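Local structure of 2-nitropropane dioxygenase (Streptomyces ansochromogenes, 3BW2) at residues Gly38-Tyr44 against Pro64-Phe70. The protein is an FMN-dependent nitroalkane-oxidising enzyme of the nitronate monooxygenase family that probably uses molecular oxygen to denitrify alkyl nitronates such as propionate 3-nitronate. Residues are numbered along the deposited sequence; the frame is centred on the assembly and turned at random.
Sequences GFLAAGY and PFGVNVF. With FMN (flavin mononucleotide), chain B.
An unusual first torsion in Phe-39, chi1 -112°, swings its ring across the neighbouring strand and over Gly-66, whereas Phe-70, with CG anti to its carbonyl carbon (chi1 -63°), lays its ring against Gly-43 and Tyr-44. Both aromatics illustrate how a ring can use a glycine as its seat. Gly-66 CA lies over one face of the Phe-39 ring in a CH-pi contact, 3.6 Å from its centroid; Asn-68 N meets the same ring at its edge. At the other end Gly-43 CA makes a second CH-pi contact, over a face of Phe-70. The Phe-70 edge is in turn directed at the Tyr-44 face in a T-shaped pair, the planes 78° apart and Phe-70 CE2 3.6 Å from Tyr-44 CZ.

The strands run parallel alongside, joined by a ladder in which Gly-66 N donates to Gly-38 O, Leu-40 N to Gly-66 O, Asn-68 N to Leu-40 O and Ala-42 N to Asn-68 O. Asn-68 sends its amide to the flavin: OD1 accepts from FMN N3 at 2.9 Å, while ND2 is hydrogen-bonded to Ser-127 OG, which should help fix the amide's rotation. A water accepts from Gly-43 N at 3.0 Å and lies 2.9 Å from FMN O4, linking the loop after strand 38-41 to the cofactor. The rim of the Phe-70 ring also meets the flavin edge-on, Phe-70 CZ lying 3.3 Å from FMN O4.

On the other side of the sheet, Leu-40 and Phe-65 pack on Leu-57 of helix 47-60, the crossover of this beta-alpha-beta unit of the TIM barrel. Strand 125-129 pairs with the far edge of 65-70, and Phe-39, on the face it shares with Asn-68, reaches across the barrel interior to Val-14 and Gln-15 of strand 13-15.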
# COMPACT_ATOMS: atom_id res chain seq x y z
N GLY A 38 -2.36 -4.83 -25.03
CA GLY A 38 -1.85 -6.14 -24.71
C GLY A 38 -0.33 -6.08 -24.60
O GLY A 38 0.30 -5.22 -25.21
N PHE A 39 0.25 -6.99 -23.83
CA PHE A 39 1.70 -7.01 -23.64
C PHE A 39 2.30 -8.41 -23.74
O PHE A 39 1.70 -9.40 -23.31
CB PHE A 39 2.06 -6.45 -22.26
CG PHE A 39 2.79 -5.14 -22.30
CD1 PHE A 39 2.11 -3.95 -22.09
CD2 PHE A 39 4.16 -5.11 -22.54
CE1 PHE A 39 2.79 -2.73 -22.12
CE2 PHE A 39 4.84 -3.89 -22.57
CZ PHE A 39 4.15 -2.70 -22.36
N LEU A 40 3.50 -8.46 -24.30
CA LEU A 40 4.25 -9.71 -24.41
C LEU A 40 5.38 -9.57 -23.40
O LEU A 40 5.86 -8.46 -23.14
CB LEU A 40 4.83 -9.89 -25.82
CG LEU A 40 3.88 -10.24 -26.96
CD1 LEU A 40 4.68 -10.31 -28.27
CD2 LEU A 40 3.20 -11.57 -26.68
N ALA A 41 5.81 -10.69 -22.83
CA ALA A 41 6.89 -10.67 -21.85
C ALA A 41 8.11 -11.33 -22.47
O ALA A 41 8.06 -12.50 -22.83
CB ALA A 41 6.46 -11.43 -20.59
N ALA A 42 9.20 -10.58 -22.59
CA ALA A 42 10.43 -11.14 -23.16
C ALA A 42 11.34 -11.67 -22.06
O ALA A 42 12.38 -12.28 -22.33
CB ALA A 42 11.15 -10.07 -24.00
N GLY A 43 10.94 -11.44 -20.81
CA GLY A 43 11.73 -11.89 -19.68
C GLY A 43 11.96 -13.39 -19.68
O GLY A 43 11.03 -14.18 -19.81
N TYR A 44 13.23 -13.78 -19.54
CA TYR A 44 13.66 -15.17 -19.51
C TYR A 44 13.61 -15.90 -20.86
O TYR A 44 13.97 -17.07 -20.94
CB TYR A 44 12.86 -15.96 -18.46
CG TYR A 44 12.91 -15.33 -17.08
CD1 TYR A 44 14.12 -14.96 -16.51
CD2 TYR A 44 11.74 -15.08 -16.37
CE1 TYR A 44 14.18 -14.35 -15.26
CE2 TYR A 44 11.78 -14.47 -15.10
CZ TYR A 44 13.00 -14.11 -14.56
OH TYR A 44 13.06 -13.50 -13.32
N PRO A 64 -2.10 -1.75 -31.50
CA PRO A 64 -0.88 -1.55 -30.71
C PRO A 64 -0.73 -2.50 -29.53
O PRO A 64 -1.71 -2.83 -28.85
CB PRO A 64 -0.99 -0.09 -30.25
CG PRO A 64 -1.85 0.54 -31.31
CD PRO A 64 -2.90 -0.52 -31.54
N PHE A 65 0.50 -2.94 -29.29
CA PHE A 65 0.81 -3.84 -28.19
C PHE A 65 2.20 -3.51 -27.67
O PHE A 65 2.95 -2.75 -28.30
CB PHE A 65 0.77 -5.29 -28.67
CG PHE A 65 1.80 -5.62 -29.71
CD1 PHE A 65 3.12 -5.91 -29.34
CD2 PHE A 65 1.47 -5.63 -31.06
CE1 PHE A 65 4.09 -6.20 -30.30
CE2 PHE A 65 2.43 -5.92 -32.03
CZ PHE A 65 3.74 -6.20 -31.65
N GLY A 66 2.56 -4.08 -26.52
CA GLY A 66 3.86 -3.81 -25.96
C GLY A 66 4.68 -5.06 -25.73
O GLY A 66 4.16 -6.18 -25.74
N VAL A 67 5.98 -4.86 -25.56
CA VAL A 67 6.92 -5.94 -25.29
C VAL A 67 7.76 -5.44 -24.11
O VAL A 67 8.27 -4.33 -24.13
CB VAL A 67 7.85 -6.22 -26.51
CG1 VAL A 67 8.85 -7.32 -26.16
CG2 VAL A 67 7.01 -6.65 -27.71
N ASN A 68 7.89 -6.27 -23.08
CA ASN A 68 8.64 -5.89 -21.89
C ASN A 68 9.97 -6.63 -21.83
O ASN A 68 10.04 -7.82 -22.11
CB ASN A 68 7.78 -6.18 -20.65
CG ASN A 68 8.55 -6.02 -19.35
OD1 ASN A 68 9.13 -6.98 -18.84
ND2 ASN A 68 8.56 -4.81 -18.80
N VAL A 69 11.03 -5.92 -21.46
CA VAL A 69 12.35 -6.55 -21.36
C VAL A 69 13.00 -6.26 -20.01
O VAL A 69 12.76 -5.21 -19.40
CB VAL A 69 13.30 -6.08 -22.49
CG1 VAL A 69 12.64 -6.29 -23.85
CG2 VAL A 69 13.68 -4.64 -22.30
N PHE A 70 13.80 -7.21 -19.53
CA PHE A 70 14.48 -7.05 -18.25
C PHE A 70 15.85 -6.41 -18.44
O PHE A 70 16.56 -6.73 -19.40
CB PHE A 70 14.69 -8.40 -17.56
CG PHE A 70 13.41 -9.11 -17.19
CD1 PHE A 70 12.20 -8.42 -17.12
CD2 PHE A 70 13.43 -10.46 -16.85
CE1 PHE A 70 11.04 -9.07 -16.71
CE2 PHE A 70 12.27 -11.12 -16.44
CZ PHE A 70 11.07 -10.42 -16.37
N1 FMN B . 6.32 -6.95 -14.83
C2 FMN B . 7.30 -6.81 -15.83
O2 FMN B . 7.71 -5.70 -16.14
N3 FMN B . 7.80 -7.93 -16.48
C4 FMN B . 7.38 -9.22 -16.20
O4 FMN B . 7.86 -10.18 -16.82
C4A FMN B . 6.38 -9.38 -15.20
N5 FMN B . 5.89 -10.64 -14.88
C5A FMN B . 4.89 -10.82 -13.93
C6 FMN B . 4.40 -12.13 -13.66
C7 FMN B . 3.37 -12.38 -12.69
C7M FMN B . 2.45 -13.56 -13.07
C8 FMN B . 2.83 -11.20 -12.05
C8M FMN B . 1.38 -11.10 -11.57
C9 FMN B . 3.33 -9.88 -12.29
C9A FMN B . 4.36 -9.69 -13.24
N10 FMN B . 4.87 -8.39 -13.53
C10 FMN B . 5.87 -8.23 -14.52
C1' FMN B . 4.46 -7.18 -12.69
C2' FMN B . 3.37 -6.41 -13.47
O2' FMN B . 4.01 -5.56 -14.42
C3' FMN B . 2.51 -5.48 -12.55
O3' FMN B . 3.42 -4.59 -11.91
C4' FMN B . 1.70 -6.22 -11.47
O4' FMN B . 1.06 -7.33 -12.10
C5' FMN B . 0.64 -5.28 -10.83
O5' FMN B . -0.14 -5.95 -9.81
P FMN B . -1.51 -6.82 -10.02
O1P FMN B . -1.85 -5.88 -11.13
O2P FMN B . -1.67 -6.47 -8.55
O3P FMN B . -0.57 -7.96 -10.37
O HOH W 1 8.89 -9.76 -19.47